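Local structure of HTH-type transcriptional repressor Rv2887 (Mycobacterium tuberculosis, 5HSM) at residues F59-M64 / R92-A97. The protein represses transcription of the methyltransferase gene htm and several other genes as a homodimeric MarR-family regulator that binds promoter DNA and also salicylate. Sequence-based numbering, arbitrary orientation.
Sequences FVCLRM and RKLEDA
L94 reaches across to C61 and L62 with its two methyl branches: CD1 meets C61 and the backbone of L62, while CD2 meets the side chain of L62. Its CD1 lies 3.8 Å from C61 SG and nearly as close to C61 CB, so the methyl leans on the whole short side chain. The same CD1 stands 4.1 Å from the backbone N of L62. The other branch, CD2, meets L62 CD1 more loosely, at 4.4 Å. The CB of L94 points toward helix 56-67, and CG anti to the carbonyl carbon (chi1 -74°) puts CD1 against C61. The CA atoms of L62 and L94 are 8.0 Å apart, and no hydrogen bond crosses: the evidence is for purely apolar packing, with all three residues buried. This joins helix 56-67 to the last turn of helix 84-96 inside the winged helix-turn-helix domain of the MarR fold. C61 also touches M87, V90 and L91 of helix 84-96, whereas L62 continues the core onto A124 of helix 118-139. Turned from this interface, R92 forms two long salt bridges. Its NH1 makes a weak hydrogen bond to E95 OE1 (3.5 Å) at the guanidinium edge; D96 OD1 sits over the guanidinium face, held by charge alone.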
loop_
_atom_site.group_PDB
_atom_site.type_symbol
_atom_site.label_atom_id
_atom_site.label_comp_id
_atom_site.label_asym_id
_atom_site.label_seq_id
_atom_site.Cartn_x
_atom_site.Cartn_y
_atom_site.Cartn_z
ATOM N N PHE A 59 4.607 1.618 14.987
ATOM C CA PHE A 59 5.403 0.402 14.934
ATOM C C PHE A 59 6.424 0.429 13.790
ATOM O O PHE A 59 7.578 0.059 13.976
ATOM C CB PHE A 59 4.525 -0.832 14.782
ATOM C CG PHE A 59 5.314 -2.065 14.502
ATOM C CD1 PHE A 59 6.203 -2.559 15.450
ATOM C CD2 PHE A 59 5.210 -2.709 13.285
ATOM C CE1 PHE A 59 6.961 -3.691 15.184
ATOM C CE2 PHE A 59 5.958 -3.838 13.008
ATOM C CZ PHE A 59 6.832 -4.335 13.963
ATOM N N VAL A 60 5.997 0.857 12.610
ATOM C CA VAL A 60 6.915 0.939 11.466
ATOM C C VAL A 60 8.124 1.842 11.787
ATOM O O VAL A 60 9.291 1.462 11.553
ATOM C CB VAL A 60 6.169 1.431 10.215
ATOM C CG1 VAL A 60 7.137 1.739 9.085
ATOM C CG2 VAL A 60 5.154 0.365 9.762
ATOM N N CYS A 61 7.853 3.015 12.358
ATOM C CA CYS A 61 8.920 3.922 12.792
ATOM C C CYS A 61 9.855 3.273 13.822
ATOM O O CYS A 61 11.081 3.284 13.673
ATOM C CB CYS A 61 8.322 5.204 13.377
ATOM S SG CYS A 61 9.534 6.383 14.029
ATOM N N LEU A 62 9.260 2.727 14.881
ATOM C CA LEU A 62 9.992 1.986 15.909
ATOM C C LEU A 62 10.932 0.916 15.325
ATOM O O LEU A 62 12.106 0.824 15.696
ATOM C CB LEU A 62 8.979 1.343 16.866
ATOM C CG LEU A 62 9.404 0.851 18.247
ATOM C CD1 LEU A 62 9.924 2.005 19.089
ATOM C CD2 LEU A 62 8.218 0.187 18.930
ATOM N N ARG A 63 10.414 0.114 14.402
ATOM C CA ARG A 63 11.190 -0.960 13.808
ATOM C C ARG A 63 12.350 -0.407 12.973
ATOM O O ARG A 63 13.486 -0.917 13.031
ATOM C CB ARG A 63 10.284 -1.856 12.954
ATOM C CG ARG A 63 11.013 -3.021 12.330
ATOM C CD ARG A 63 10.113 -4.223 12.189
ATOM N NE ARG A 63 10.852 -5.404 11.755
ATOM C CZ ARG A 63 11.618 -6.149 12.553
ATOM N NH1 ARG A 63 11.759 -5.839 13.839
ATOM N NH2 ARG A 63 12.246 -7.210 12.064
ATOM N N MET A 64 12.066 0.650 12.213
ATOM C CA MET A 64 13.100 1.290 11.400
ATOM C C MET A 64 14.244 1.823 12.267
ATOM O O MET A 64 15.426 1.667 11.937
ATOM C CB MET A 64 12.506 2.427 10.571
ATOM C CG MET A 64 11.697 1.961 9.384
ATOM S SD MET A 64 11.327 3.306 8.247
ATOM C CE MET A 64 10.251 4.326 9.237
ATOM N N ARG A 92 6.769 12.071 17.793
ATOM C CA ARG A 92 6.326 12.754 19.008
ATOM C C ARG A 92 5.555 11.787 19.899
ATOM O O ARG A 92 5.815 11.695 21.102
ATOM C CB ARG A 92 5.465 13.975 18.669
ATOM C CG ARG A 92 4.930 14.723 19.885
ATOM C CD ARG A 92 6.062 15.191 20.795
ATOM N NE ARG A 92 5.571 15.939 21.952
ATOM C CZ ARG A 92 6.295 16.193 23.038
ATOM N NH1 ARG A 92 7.546 15.757 23.125
ATOM N NH2 ARG A 92 5.766 16.882 24.040
ATOM N N LYS A 93 4.612 11.053 19.314
ATOM C CA LYS A 93 3.851 10.093 20.111
ATOM C C LYS A 93 4.750 9.003 20.709
ATOM O O LYS A 93 4.529 8.568 21.843
ATOM C CB LYS A 93 2.734 9.469 19.278
ATOM C CG LYS A 93 1.560 10.409 19.071
ATOM C CD LYS A 93 0.658 9.952 17.940
ATOM C CE LYS A 93 -0.315 11.055 17.544
ATOM N NZ LYS A 93 -0.459 12.086 18.611
ATOM N N LEU A 94 5.773 8.579 19.969
ATOM C CA LEU A 94 6.707 7.589 20.509
ATOM C C LEU A 94 7.578 8.165 21.627
ATOM O O LEU A 94 7.905 7.457 22.584
ATOM C CB LEU A 94 7.586 7.017 19.398
ATOM C CG LEU A 94 6.891 6.034 18.453
ATOM C CD1 LEU A 94 7.798 5.667 17.287
ATOM C CD2 LEU A 94 6.499 4.790 19.210
ATOM N N GLU A 95 7.952 9.438 21.515
ATOM C CA GLU A 95 8.689 10.096 22.591
ATOM C C GLU A 95 7.809 10.138 23.832
ATOM O O GLU A 95 8.259 9.841 24.942
ATOM C CB GLU A 95 9.112 11.515 22.202
ATOM C CG GLU A 95 10.137 11.590 21.083
ATOM C CD GLU A 95 10.236 12.982 20.484
ATOM O OE1 GLU A 95 9.684 13.924 21.091
ATOM O OE2 GLU A 95 10.853 13.130 19.405
ATOM N N ASP A 96 6.545 10.493 23.629
ATOM C CA ASP A 96 5.576 10.563 24.720
ATOM C C ASP A 96 5.467 9.256 25.495
ATOM O O ASP A 96 5.206 9.259 26.706
ATOM C CB ASP A 96 4.184 10.942 24.191
ATOM C CG ASP A 96 4.108 12.372 23.713
ATOM O OD1 ASP A 96 5.075 13.123 23.942
ATOM O OD2 ASP A 96 3.055 12.759 23.154
ATOM N N ALA A 97 5.630 8.143 24.789
ATOM C CA ALA A 97 5.529 6.825 25.403
ATOM C C ALA A 97 6.868 6.362 25.976
ATOM O O ALA A 97 6.969 5.257 26.505
ATOM C CB ALA A 97 5.007 5.812 24.392
#